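Local structure of N-acetyltransferase (Trypanosoma brucei, 3I3G) at residues 33-38 with 45-50; 65-70 with 118-123; 76-81 with 106-111. The protein probably catalyses the transfer of an acetyl group from acetyl-CoA to D-glucosamine 6-phosphate, a step on the route to UDP-N-acetylglucosamine. All blocks are in the same frame, centred on the assembly; numbering follows the deposited sequence.

Contact 1. Residues 33-38 with 45-50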
ATOM      1  N   SER A  33     -22.042  -1.650   9.853  1.00 13.41           N
ATOM      2  CA  SER A  33     -22.311  -0.257   9.512  1.00 13.32           C
ATOM      3  C   SER A  33     -21.178   0.303   8.661  1.00 13.27           C
ATOM      4  O   SER A  33     -21.395   1.129   7.774  1.00 13.17           O
ATOM      5  CB  SER A  33     -22.481   0.581  10.779  1.00 13.28           C
ATOM      6  OG  SER A  33     -22.801   1.922  10.460  1.00 13.26           O
ATOM      7  N   HIS A  34     -19.965  -0.162   8.941  1.00 13.23           N
ATOM      8  CA  HIS A  34     -18.778   0.264   8.213  1.00 13.35           C
ATOM      9  C   HIS A  34     -18.852  -0.161   6.747  1.00 13.53           C
ATOM     10  O   HIS A  34     -18.520   0.614   5.848  1.00 13.44           O
ATOM     11  CB  HIS A  34     -17.528  -0.315   8.880  1.00 13.25           C
ATOM     12  CG  HIS A  34     -16.242   0.168   8.287  1.00 13.06           C
ATOM     13  ND1 HIS A  34     -15.384  -0.660   7.595  1.00 12.68           N
ATOM     14  CD2 HIS A  34     -15.664   1.392   8.287  1.00 12.82           C
ATOM     15  CE1 HIS A  34     -14.335   0.033   7.192  1.00 12.60           C
ATOM     16  NE2 HIS A  34     -14.480   1.281   7.599  1.00 12.86           N
ATOM     17  N   LEU A  35     -19.295  -1.393   6.510  1.00 13.84           N
ATOM     18  CA  LEU A  35     -19.419  -1.910   5.151  1.00 14.31           C
ATOM     19  C   LEU A  35     -20.416  -1.081   4.349  1.00 14.67           C
ATOM     20  O   LEU A  35     -20.214  -0.819   3.162  1.00 14.66           O
ATOM     21  CB  LEU A  35     -19.854  -3.377   5.168  1.00 14.32           C
ATOM     22  CG  LEU A  35     -20.103  -4.026   3.804  1.00 14.37           C
ATOM     23  CD1 LEU A  35     -18.860  -3.938   2.932  1.00 14.34           C
ATOM     24  CD2 LEU A  35     -20.544  -5.470   3.968  1.00 14.61           C
ATOM     25  N   GLU A  36     -21.496  -0.675   5.007  1.00 15.07           N
ATOM     26  CA  GLU A  36     -22.517   0.150   4.375  1.00 15.55           C
ATOM     27  C   GLU A  36     -21.920   1.479   3.920  1.00 15.60           C
ATOM     28  O   GLU A  36     -22.179   1.943   2.808  1.00 15.44           O
ATOM     29  CB  GLU A  36     -23.675   0.388   5.346  1.00 15.80           C
ATOM     30  CG  GLU A  36     -24.853   1.138   4.750  1.00 16.90           C
ATOM     31  CD  GLU A  36     -26.063   1.120   5.662  1.00 18.46           C
ATOM     32  OE1 GLU A  36     -27.051   1.817   5.355  1.00 19.59           O
ATOM     33  OE2 GLU A  36     -26.023   0.407   6.687  1.00 19.53           O
ATOM     34  N   LEU A  37     -21.113   2.082   4.786  1.00 15.72           N
ATOM     35  CA  LEU A  37     -20.429   3.326   4.457  1.00 15.97           C
ATOM     36  C   LEU A  37     -19.538   3.150   3.231  1.00 16.22           C
ATOM     37  O   LEU A  37     -19.576   3.959   2.303  1.00 16.13           O
ATOM     38  CB  LEU A  37     -19.590   3.804   5.644  1.00 15.86           C
ATOM     39  CG  LEU A  37     -18.722   5.044   5.418  1.00 15.92           C
ATOM     40  CD1 LEU A  37     -19.586   6.275   5.203  1.00 15.69           C
ATOM     41  CD2 LEU A  37     -17.780   5.255   6.589  1.00 15.67           C
ATOM     42  N   LEU A  38     -18.737   2.090   3.233  1.00 16.51           N
ATOM     43  CA  LEU A  38     -17.819   1.829   2.128  1.00 17.00           C
ATOM     44  C   LEU A  38     -18.565   1.693   0.803  1.00 17.38           C
ATOM     45  O   LEU A  38     -17.978   1.850  -0.267  1.00 17.44           O
ATOM     46  CB  LEU A  38     -16.979   0.579   2.405  1.00 16.87           C
ATOM     47  CG  LEU A  38     -15.979   0.682   3.561  1.00 16.92           C
ATOM     48  CD1 LEU A  38     -15.327  -0.665   3.840  1.00 16.66           C
ATOM     49  CD2 LEU A  38     -14.926   1.738   3.271  1.00 17.03           C
ATOM     50  N   PRO A  45     -20.789  -5.479  -1.900  1.00 19.46           N
ATOM     51  CA  PRO A  45     -21.850  -6.467  -1.716  1.00 19.44           C
ATOM     52  C   PRO A  45     -21.907  -6.965  -0.276  1.00 19.40           C
ATOM     53  O   PRO A  45     -20.906  -6.899   0.440  1.00 19.32           O
ATOM     54  CB  PRO A  45     -21.444  -7.607  -2.659  1.00 19.40           C
ATOM     55  CG  PRO A  45     -20.002  -7.372  -2.970  1.00 19.43           C
ATOM     56  CD  PRO A  45     -19.823  -5.893  -2.929  1.00 19.40           C
ATOM     57  N   PRO A  46     -23.075  -7.468   0.146  1.00 19.41           N
ATOM     58  CA  PRO A  46     -23.302  -7.903   1.521  1.00 19.31           C
ATOM     59  C   PRO A  46     -22.316  -8.969   1.988  1.00 19.14           C
ATOM     60  O   PRO A  46     -21.914  -9.837   1.211  1.00 19.02           O
ATOM     61  CB  PRO A  46     -24.718  -8.487   1.473  1.00 19.39           C
ATOM     62  CG  PRO A  46     -25.368  -7.815   0.317  1.00 19.53           C
ATOM     63  CD  PRO A  46     -24.276  -7.629  -0.692  1.00 19.47           C
ATOM     64  N   LEU A  47     -21.938  -8.891   3.259  1.00 18.95           N
ATOM     65  CA  LEU A  47     -21.113  -9.909   3.894  1.00 18.80           C
ATOM     66  C   LEU A  47     -21.686 -10.222   5.270  1.00 18.64           C
ATOM     67  O   LEU A  47     -22.236  -9.346   5.935  1.00 18.57           O
ATOM     68  CB  LEU A  47     -19.666  -9.429   4.025  1.00 18.78           C
ATOM     69  CG  LEU A  47     -18.860  -9.284   2.732  1.00 18.77           C
ATOM     70  CD1 LEU A  47     -17.546  -8.564   2.999  1.00 18.54           C
ATOM     71  CD2 LEU A  47     -18.613 -10.643   2.093  1.00 18.65           C
ATOM     72  N   SER A  48     -21.563 -11.474   5.694  1.00 18.50           N
ATOM     73  CA  SER A  48     -22.060 -11.878   7.004  1.00 18.37           C
ATOM     74  C   SER A  48     -21.168 -11.317   8.104  1.00 18.29           C
ATOM     75  O   SER A  48     -20.030 -10.923   7.851  1.00 18.21           O
ATOM     76  CB  SER A  48     -22.115 -13.402   7.107  1.00 18.35           C
ATOM     77  OG  SER A  48     -20.810 -13.956   7.066  1.00 18.11           O
ATOM     78  N   GLY A  49     -21.687 -11.280   9.327  1.00 18.21           N
ATOM     79  CA  GLY A  49     -20.900 -10.837  10.470  1.00 18.11           C
ATOM     80  C   GLY A  49     -19.633 -11.658  10.621  1.00 18.00           C
ATOM     81  O   GLY A  49     -18.567 -11.123  10.925  1.00 17.99           O
ATOM     82  N   VAL A  50     -19.751 -12.963  10.404  1.00 17.93           N
ATOM     83  CA  VAL A  50     -18.602 -13.858  10.489  1.00 17.87           C
ATOM     84  C   VAL A  50     -17.550 -13.509   9.442  1.00 17.81           C
ATOM     85  O   VAL A  50     -16.360 -13.449   9.743  1.00 17.72           O
ATOM     86  CB  VAL A  50     -19.018 -15.331  10.320  1.00 17.91           C
ATOM     87  CG1 VAL A  50     -17.799 -16.198  10.039  1.00 18.06           C
ATOM     88  CG2 VAL A  50     -19.754 -15.821  11.559  1.00 17.87           C
TER
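Leu35 sends its CG trans to the backbone N (chi1 177°), and chi2 (58°) leaves CD2 as the extended branch, anti to CA, reaching the chain around Leu47, whose own CG lies beside its backbone N (chi1 -69°) while its CB meets the incoming methyl. Here helix 31-38 meets the loop leading into helix 49-61, the two helices that follow the first strand of the GNAT fold. The contact is small, 109 Å² over both sides, and Leu35 CD2 makes all of its close approaches. This methyl rests against main chain more than against side chain: it is 3.8 Å from Pro45 O and 3.8 Å from Leu47 N, and Pro46 C lies a little farther off at 4.4 Å from Leu35 CD2. The one pairing of side chains is Leu35 CD2 with Leu47 CB, 4.1 Å apart, so Leu47 meets the helix with the root of its side chain.

The CB atoms of both prolines point away from the helix, which leaves the backbone between Pro45 and Leu47 as the surface the leucine packs on. What joins the segments is apolar packing, and it carries on to helix 49-61 and the second subunit: the side chains of Leu35 and Leu47 both touch Leu52 on helix 49-61, and Leu47 also packs on Phe89 of the second subunit. One residue on, Ser48 is the N-cap of helix 49-61. Its OG caps a backbone N in the first turn while Glu51 OE1 accepts from Ser48 N, a capping box that fixes where the loop becomes helix. Within helix 31-38, Leu38 CG sits 4.0 Å above one face of the His34 ring, displaced toward its rim.

Contact 2. Residues 65-70 with 118-123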
ATOM      1  N   VAL A  65      -4.407  -0.077  10.208  1.00 16.66           N
ATOM      2  CA  VAL A  65      -5.197   0.630  11.205  1.00 16.32           C
ATOM      3  C   VAL A  65      -6.334   1.376  10.520  1.00 15.98           C
ATOM      4  O   VAL A  65      -6.117   2.087   9.539  1.00 15.85           O
ATOM      5  CB  VAL A  65      -4.347   1.648  11.985  1.00 16.39           C
ATOM      6  CG1 VAL A  65      -5.196   2.354  13.032  1.00 16.43           C
ATOM      7  CG2 VAL A  65      -3.156   0.963  12.632  1.00 16.61           C
ATOM      8  N   THR A  66      -7.547   1.209  11.034  1.00 15.60           N
ATOM      9  CA  THR A  66      -8.697   1.914  10.485  1.00 15.32           C
ATOM     10  C   THR A  66      -9.320   2.837  11.525  1.00 15.14           C
ATOM     11  O   THR A  66      -9.730   2.394  12.599  1.00 15.00           O
ATOM     12  CB  THR A  66      -9.769   0.940   9.958  1.00 15.28           C
ATOM     13  OG1 THR A  66      -9.195   0.089   8.957  1.00 15.37           O
ATOM     14  CG2 THR A  66     -10.931   1.711   9.350  1.00 15.34           C
ATOM     15  N   LYS A  67      -9.377   4.123  11.202  1.00 14.92           N
ATOM     16  CA  LYS A  67     -10.017   5.101  12.068  1.00 14.86           C
ATOM     17  C   LYS A  67     -11.377   5.456  11.487  1.00 14.72           C
ATOM     18  O   LYS A  67     -11.525   5.589  10.274  1.00 14.61           O
ATOM     19  CB  LYS A  67      -9.154   6.357  12.198  1.00 14.93           C
ATOM     20  CG  LYS A  67      -7.752   6.095  12.724  1.00 15.26           C
ATOM     21  CD  LYS A  67      -7.789   5.444  14.099  1.00 16.08           C
ATOM     22  CE  LYS A  67      -8.309   6.401  15.157  1.00 16.41           C
ATOM     23  NZ  LYS A  67      -7.324   7.473  15.473  1.00 16.97           N
ATOM     24  N   VAL A  68     -12.372   5.602  12.355  1.00 14.62           N
ATOM     25  CA  VAL A  68     -13.722   5.907  11.906  1.00 14.65           C
ATOM     26  C   VAL A  68     -14.347   7.035  12.715  1.00 14.73           C
ATOM     27  O   VAL A  68     -14.003   7.249  13.878  1.00 14.68           O
ATOM     28  CB  VAL A  68     -14.645   4.676  12.014  1.00 14.64           C
ATOM     29  CG1 VAL A  68     -14.141   3.551  11.126  1.00 14.53           C
ATOM     30  CG2 VAL A  68     -14.747   4.219  13.463  1.00 14.53           C
ATOM     31  N   PHE A  69     -15.263   7.759  12.084  1.00 14.84           N
ATOM     32  CA  PHE A  69     -16.127   8.678  12.803  1.00 15.05           C
ATOM     33  C   PHE A  69     -17.436   7.967  13.100  1.00 15.25           C
ATOM     34  O   PHE A  69     -18.049   7.380  12.206  1.00 15.12           O
ATOM     35  CB  PHE A  69     -16.381   9.950  11.995  1.00 15.02           C
ATOM     36  CG  PHE A  69     -15.406  11.053  12.284  1.00 15.00           C
ATOM     37  CD1 PHE A  69     -15.454  11.733  13.490  1.00 14.91           C
ATOM     38  CD2 PHE A  69     -14.447  11.412  11.354  1.00 14.90           C
ATOM     39  CE1 PHE A  69     -14.560  12.750  13.763  1.00 15.00           C
ATOM     40  CE2 PHE A  69     -13.552  12.429  11.621  1.00 14.67           C
ATOM     41  CZ  PHE A  69     -13.607  13.098  12.828  1.00 14.99           C
ATOM     42  N   CYS A  70     -17.856   8.015  14.358  1.00 15.55           N
ATOM     43  CA  CYS A  70     -19.069   7.333  14.779  1.00 16.02           C
ATOM     44  C   CYS A  70     -20.043   8.295  15.444  1.00 16.20           C
ATOM     45  O   CYS A  70     -19.661   9.087  16.306  1.00 16.29           O
ATOM     46  CB  CYS A  70     -18.726   6.188  15.738  1.00 16.00           C
ATOM     47  SG  CYS A  70     -20.152   5.372  16.507  1.00 16.79           S
ATOM     48  N   ILE A 118      -7.857  12.387   7.670  1.00 17.11           N
ATOM     49  CA  ILE A 118      -6.544  12.441   7.031  1.00 17.28           C
ATOM     50  C   ILE A 118      -5.468  12.966   7.981  1.00 17.46           C
ATOM     51  O   ILE A 118      -4.394  12.379   8.100  1.00 17.40           O
ATOM     52  CB  ILE A 118      -6.569  13.301   5.755  1.00 17.23           C
ATOM     53  CG1 ILE A 118      -7.531  12.699   4.728  1.00 17.19           C
ATOM     54  CG2 ILE A 118      -5.171  13.427   5.171  1.00 17.24           C
ATOM     55  CD1 ILE A 118      -7.180  11.281   4.312  1.00 17.13           C
ATOM     56  N   MET A 119      -5.762  14.075   8.653  1.00 17.70           N
ATOM     57  CA  MET A 119      -4.820  14.659   9.602  1.00 18.08           C
ATOM     58  C   MET A 119      -4.465  13.662  10.699  1.00 17.96           C
ATOM     59  O   MET A 119      -3.302  13.529  11.077  1.00 17.92           O
ATOM     60  CB  MET A 119      -5.393  15.939  10.214  1.00 18.34           C
ATOM     61  CG  MET A 119      -5.524  17.093   9.233  1.00 19.49           C
ATOM     62  SD  MET A 119      -3.935  17.625   8.559  1.00 23.00           S
ATOM     63  CE  MET A 119      -3.532  16.242   7.495  1.00 22.21           C
ATOM     64  N   ASP A 120      -5.476  12.960  11.203  1.00 17.91           N
ATOM     65  CA  ASP A 120      -5.268  11.953  12.236  1.00 17.97           C
ATOM     66  C   ASP A 120      -4.264  10.903  11.774  1.00 17.99           C
ATOM     67  O   ASP A 120      -3.316  10.580  12.489  1.00 17.96           O
ATOM     68  CB  ASP A 120      -6.592  11.278  12.601  1.00 17.97           C
ATOM     69  CG  ASP A 120      -6.457  10.321  13.772  1.00 18.02           C
ATOM     70  OD1 ASP A 120      -5.988  10.752  14.845  1.00 18.08           O
ATOM     71  OD2 ASP A 120      -6.830   9.140  13.621  1.00 18.30           O
ATOM     72  N   LEU A 121      -4.479  10.372  10.574  1.00 18.07           N
ATOM     73  CA  LEU A 121      -3.608   9.336  10.031  1.00 18.29           C
ATOM     74  C   LEU A 121      -2.199   9.864   9.782  1.00 18.54           C
ATOM     75  O   LEU A 121      -1.218   9.134   9.933  1.00 18.52           O
ATOM     76  CB  LEU A 121      -4.198   8.752   8.746  1.00 18.18           C
ATOM     77  CG  LEU A 121      -5.523   8.006   8.911  1.00 18.04           C
ATOM     78  CD1 LEU A 121      -5.899   7.278   7.629  1.00 17.61           C
ATOM     79  CD2 LEU A 121      -5.442   7.034  10.077  1.00 18.11           C
ATOM     80  N   CYS A 122      -2.100  11.133   9.399  1.00 18.93           N
ATOM     81  CA  CYS A 122      -0.801  11.754   9.173  1.00 19.34           C
ATOM     82  C   CYS A 122      -0.023  11.861  10.478  1.00 19.62           C
ATOM     83  O   CYS A 122       1.192  11.669  10.505  1.00 19.64           O
ATOM     84  CB  CYS A 122      -0.960  13.137   8.540  1.00 19.28           C
ATOM     85  SG  CYS A 122      -1.388  13.107   6.790  1.00 19.48           S
ATOM     86  N   GLU A 123      -0.730  12.171  11.560  1.00 20.02           N
ATOM     87  CA  GLU A 123      -0.102  12.267  12.871  1.00 20.47           C
ATOM     88  C   GLU A 123       0.402  10.901  13.324  1.00 20.55           C
ATOM     89  O   GLU A 123       1.523  10.775  13.821  1.00 20.52           O
ATOM     90  CB  GLU A 123      -1.077  12.845  13.898  1.00 20.58           C
ATOM     91  CG  GLU A 123      -0.543  12.846  15.321  1.00 21.51           C
ATOM     92  CD  GLU A 123       0.812  13.519  15.434  1.00 22.62           C
ATOM     93  OE1 GLU A 123       1.082  14.454  14.648  1.00 23.25           O
ATOM     94  OE2 GLU A 123       1.607  13.113  16.310  1.00 23.35           O
TER
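Lys67 curls round the carboxylate of Asp120, joining strand 65-71 to helix 113-127, the helix that packs on one face of the central sheet in the GNAT fold. The lysine starts on the helix side, with CB 3.9 Å from Asp120 OD2. CG comes closer, 3.3 Å from the same OD2, and is also the atom that touches Leu121, 3.6 Å from its CD2; there the two side chains run antiparallel alongside each other. CD swings out to 3.8 Å from Asp120 OD2, and CE returns to 3.5 Å from it. All four torsions bend the same way, near -60° to -70°, so the chain wraps OD2 instead of reaching past it.

Asp120 meets this curled chain at about a right angle, its CG turned trans to the backbone N. Both residues lean on strand 21-25 as well, Lys67 on Val25 and Asp120 on Leu23, while Leu121 continues the packing onto Ala81 and Leu83 of strand 76-86. The salt bridge sits beside this apolar packing, and both its residues remain partly exposed. Lys67 NZ makes it through the syn lone pair of Asp120 OD2; the modelled 2.5 Å is suspiciously short, its exact value doubtful.

Contact 3. Residues 76-81 with 106-111. Unlike the reference sequence in segment 76-81: Arg76 (reference Gly).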
ATOM      1  N   ARG A  76     -23.781   4.729  14.385  1.00 15.35           N
ATOM      2  CA  ARG A  76     -23.677   4.725  12.929  1.00 15.01           C
ATOM      3  C   ARG A  76     -22.318   5.249  12.475  1.00 14.69           C
ATOM      4  O   ARG A  76     -21.861   6.299  12.928  1.00 14.57           O
ATOM      5  CB  ARG A  76     -24.807   5.536  12.288  1.00 15.05           C
ATOM      6  CG  ARG A  76     -25.057   5.171  10.830  1.00 15.22           C
ATOM      7  CD  ARG A  76     -26.277   5.881  10.265  1.00 15.56           C
ATOM      8  NE  ARG A  76     -26.010   7.286   9.979  1.00 15.87           N
ATOM      9  CZ  ARG A  76     -25.532   7.732   8.822  1.00 16.11           C
ATOM     10  NH1 ARG A  76     -25.266   6.882   7.840  1.00 16.53           N
ATOM     11  NH2 ARG A  76     -25.319   9.028   8.647  1.00 16.63           N
ATOM     12  N   ILE A  77     -21.673   4.503  11.585  1.00 14.36           N
ATOM     13  CA  ILE A  77     -20.363   4.877  11.068  1.00 14.01           C
ATOM     14  C   ILE A  77     -20.519   5.798   9.863  1.00 13.86           C
ATOM     15  O   ILE A  77     -21.083   5.403   8.842  1.00 13.84           O
ATOM     16  CB  ILE A  77     -19.547   3.636  10.660  1.00 14.03           C
ATOM     17  CG1 ILE A  77     -19.453   2.653  11.830  1.00 14.00           C
ATOM     18  CG2 ILE A  77     -18.159   4.042  10.186  1.00 13.99           C
ATOM     19  CD1 ILE A  77     -18.666   3.180  13.018  1.00 14.07           C
ATOM     20  N   VAL A  78     -20.013   7.022   9.984  1.00 13.58           N
ATOM     21  CA  VAL A  78     -20.221   8.038   8.957  1.00 13.39           C
ATOM     22  C   VAL A  78     -18.922   8.518   8.315  1.00 13.24           C
ATOM     23  O   VAL A  78     -18.935   9.404   7.461  1.00 13.15           O
ATOM     24  CB  VAL A  78     -20.976   9.254   9.524  1.00 13.36           C
ATOM     25  CG1 VAL A  78     -22.350   8.835  10.025  1.00 13.57           C
ATOM     26  CG2 VAL A  78     -20.170   9.905  10.637  1.00 13.44           C
ATOM     27  N   GLY A  79     -17.803   7.930   8.727  1.00 13.07           N
ATOM     28  CA  GLY A  79     -16.506   8.286   8.163  1.00 12.99           C
ATOM     29  C   GLY A  79     -15.460   7.226   8.437  1.00 12.88           C
ATOM     30  O   GLY A  79     -15.447   6.618   9.507  1.00 12.86           O
ATOM     31  N   SER A  80     -14.579   7.000   7.467  1.00 12.92           N
ATOM     32  CA  SER A  80     -13.526   6.007   7.627  1.00 12.92           C
ATOM     33  C   SER A  80     -12.295   6.320   6.786  1.00 13.01           C
ATOM     34  O   SER A  80     -12.396   6.879   5.693  1.00 12.95           O
ATOM     35  CB  SER A  80     -14.045   4.611   7.277  1.00 12.90           C
ATOM     36  OG  SER A  80     -13.039   3.631   7.476  1.00 12.71           O
ATOM     37  N   ALA A  81     -11.134   5.948   7.312  1.00 13.13           N
ATOM     38  CA  ALA A  81      -9.871   6.063   6.593  1.00 13.32           C
ATOM     39  C   ALA A  81      -8.889   5.062   7.187  1.00 13.52           C
ATOM     40  O   ALA A  81      -8.803   4.921   8.405  1.00 13.56           O
ATOM     41  CB  ALA A  81      -9.325   7.476   6.697  1.00 13.32           C
ATOM     42  N   PRO A 106     -22.159  11.038   2.653  1.00 19.61           N
ATOM     43  CA  PRO A 106     -22.578  12.256   1.966  1.00 19.95           C
ATOM     44  C   PRO A 106     -23.355  13.198   2.882  1.00 20.20           C
ATOM     45  O   PRO A 106     -23.293  14.416   2.713  1.00 20.34           O
ATOM     46  CB  PRO A 106     -23.483  11.740   0.835  1.00 19.97           C
ATOM     47  CG  PRO A 106     -23.723  10.290   1.128  1.00 19.87           C
ATOM     48  CD  PRO A 106     -22.552   9.826   1.918  1.00 19.67           C
ATOM     49  N   SER A 107     -24.076  12.636   3.847  1.00 20.53           N
ATOM     50  CA  SER A 107     -24.852  13.439   4.785  1.00 20.87           C
ATOM     51  C   SER A 107     -23.955  14.328   5.640  1.00 21.03           C
ATOM     52  O   SER A 107     -24.408  15.329   6.194  1.00 21.04           O
ATOM     53  CB  SER A 107     -25.707  12.543   5.683  1.00 20.86           C
ATOM     54  OG  SER A 107     -26.702  11.868   4.931  1.00 21.18           O
ATOM     55  N   TYR A 108     -22.682  13.957   5.742  1.00 21.29           N
ATOM     56  CA  TYR A 108     -21.728  14.706   6.555  1.00 21.59           C
ATOM     57  C   TYR A 108     -20.723  15.471   5.698  1.00 21.87           C
ATOM     58  O   TYR A 108     -19.636  15.815   6.160  1.00 21.90           O
ATOM     59  CB  TYR A 108     -20.999  13.770   7.522  1.00 21.50           C
ATOM     60  CG  TYR A 108     -21.847  13.346   8.699  1.00 21.39           C
ATOM     61  CD1 TYR A 108     -21.709  13.962   9.934  1.00 21.12           C
ATOM     62  CD2 TYR A 108     -22.795  12.341   8.572  1.00 21.19           C
ATOM     63  CE1 TYR A 108     -22.485  13.584  11.013  1.00 21.03           C
ATOM     64  CE2 TYR A 108     -23.578  11.957   9.646  1.00 21.18           C
ATOM     65  CZ  TYR A 108     -23.416  12.583  10.863  1.00 21.03           C
ATOM     66  OH  TYR A 108     -24.192  12.204  11.937  1.00 21.07           O
ATOM     67  N   ARG A 109     -21.161  15.763   4.496  1.00 22.20           N
ATOM     68  CA  ARG A 109     -20.400  16.466   3.487  1.00 22.57           C
ATOM     69  C   ARG A 109     -19.944  17.851   3.926  1.00 22.53           C
ATOM     70  O   ARG A 109     -19.095  18.452   3.364  1.00 22.69           O
ATOM     71  CB  ARG A 109     -21.239  16.560   2.203  1.00 22.74           C
ATOM     72  CG  ARG A 109     -22.599  17.245   2.348  1.00 23.49           C
ATOM     73  CD  ARG A 109     -23.396  17.123   1.079  1.00 24.75           C
ATOM     74  NE  ARG A 109     -24.676  17.796   1.142  1.00 25.69           N
ATOM     75  CZ  ARG A 109     -25.767  17.225   1.640  1.00 26.35           C
ATOM     76  NH1 ARG A 109     -25.670  15.991   2.115  1.00 26.63           N
ATOM     77  NH2 ARG A 109     -26.918  17.884   1.704  1.00 26.79           N
ATOM     78  N   GLY A 110     -20.540  18.322   4.985  1.00 22.51           N
ATOM     79  CA  GLY A 110     -20.293  19.672   5.479  1.00 22.32           C
ATOM     80  C   GLY A 110     -19.727  19.689   6.886  1.00 22.15           C
ATOM     81  O   GLY A 110     -19.684  20.735   7.535  1.00 22.24           O
ATOM     82  N   ALA A 111     -19.284  18.529   7.358  1.00 21.89           N
ATOM     83  CA  ALA A 111     -18.807  18.398   8.730  1.00 21.59           C
ATOM     84  C   ALA A 111     -17.282  18.409   8.834  1.00 21.34           C
ATOM     85  O   ALA A 111     -16.731  18.485   9.932  1.00 21.41           O
ATOM     86  CB  ALA A 111     -19.377  17.137   9.369  1.00 21.60           C
TER
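Val78 presses on one face of the Tyr108 ring, and this is the tight part of the contact. Its CG2 stands over the middle of the ring, 4.0 Å from the centroid and 7° off the normal, a clean CH-pi interaction. CG1 reaches toward the rim and comes within 3.4 Å of Tyr108 CE2, and CB backs them up at 3.7 Å from Tyr108 CD2. With CG2 of Val78 tucked between its backbone N and carbonyl carbon, both methyls and CB can bear on the ring together. Val78 CG1 also lies 3.3 Å above the guanidinium plane of Arg76, toward its rim. Leu113 of helix 113-127 touches both Val78 and Tyr108.

The strand is deformed just here: a classic beta bulge sets two residues, Val78 and Gly79, against the single Phe69 of the neighbouring strand. The opposing segment runs from the end of strand 96-104 toward helix 113-127. From Arg109 on, its sequence fits the Q/R-x-x-G-x-G/A signature that binds the pyrophosphate of acetyl-CoA in GNAT enzymes, consistent with a cofactor loop packed against the sheet through Tyr108.

At the ring edge the fit is looser. Arg76, which differs from the reference glycine, makes a single touch there, NH2 to Tyr108 CE2 at 3.6 Å, with guanidinium and ring planes 37° apart; its charge is paired with Asp105 through NH1. On the exposed outer side of the loop the bonds are internal. Pro106 O takes two donors from opposite faces of its plane, Arg109 N at 3.1 Å and Arg109 NH1 at 2.9 Å, the latter nearly straight at 159°. An overlapping type I turn, Tyr108 to Ala111, is closed by Ala111 N bonding to Tyr108 O, and it sets Ala111 CB in the plane of the ring at its edge.

How the contacts relate
Contact 1 closes first along the chain; contact 2 then joins parts 48 residues apart, and contact 3 lies between them. Contacts 2 and 3 have centres about 13 Å apart and share the sheet: strands 65-71 and 76-86 are antiparallel neighbours, joined by probable backbone hydrogen bonds from Phe69 N to Gly79 O and from Lys67 N to Ala81 O. Contact 1 is about 19 Å from contact 2 and 16 Å from contact 3 by centres, yet helix 31-38 reaches strand 76-86, with probable hydrogen bonds between His34 NE2 and Ser80 OG and between Ser33 OG and Ile77 N. Helices 31-38 and 113-127 thus both pack on this sheet, the probable cofactor loop leading into the second.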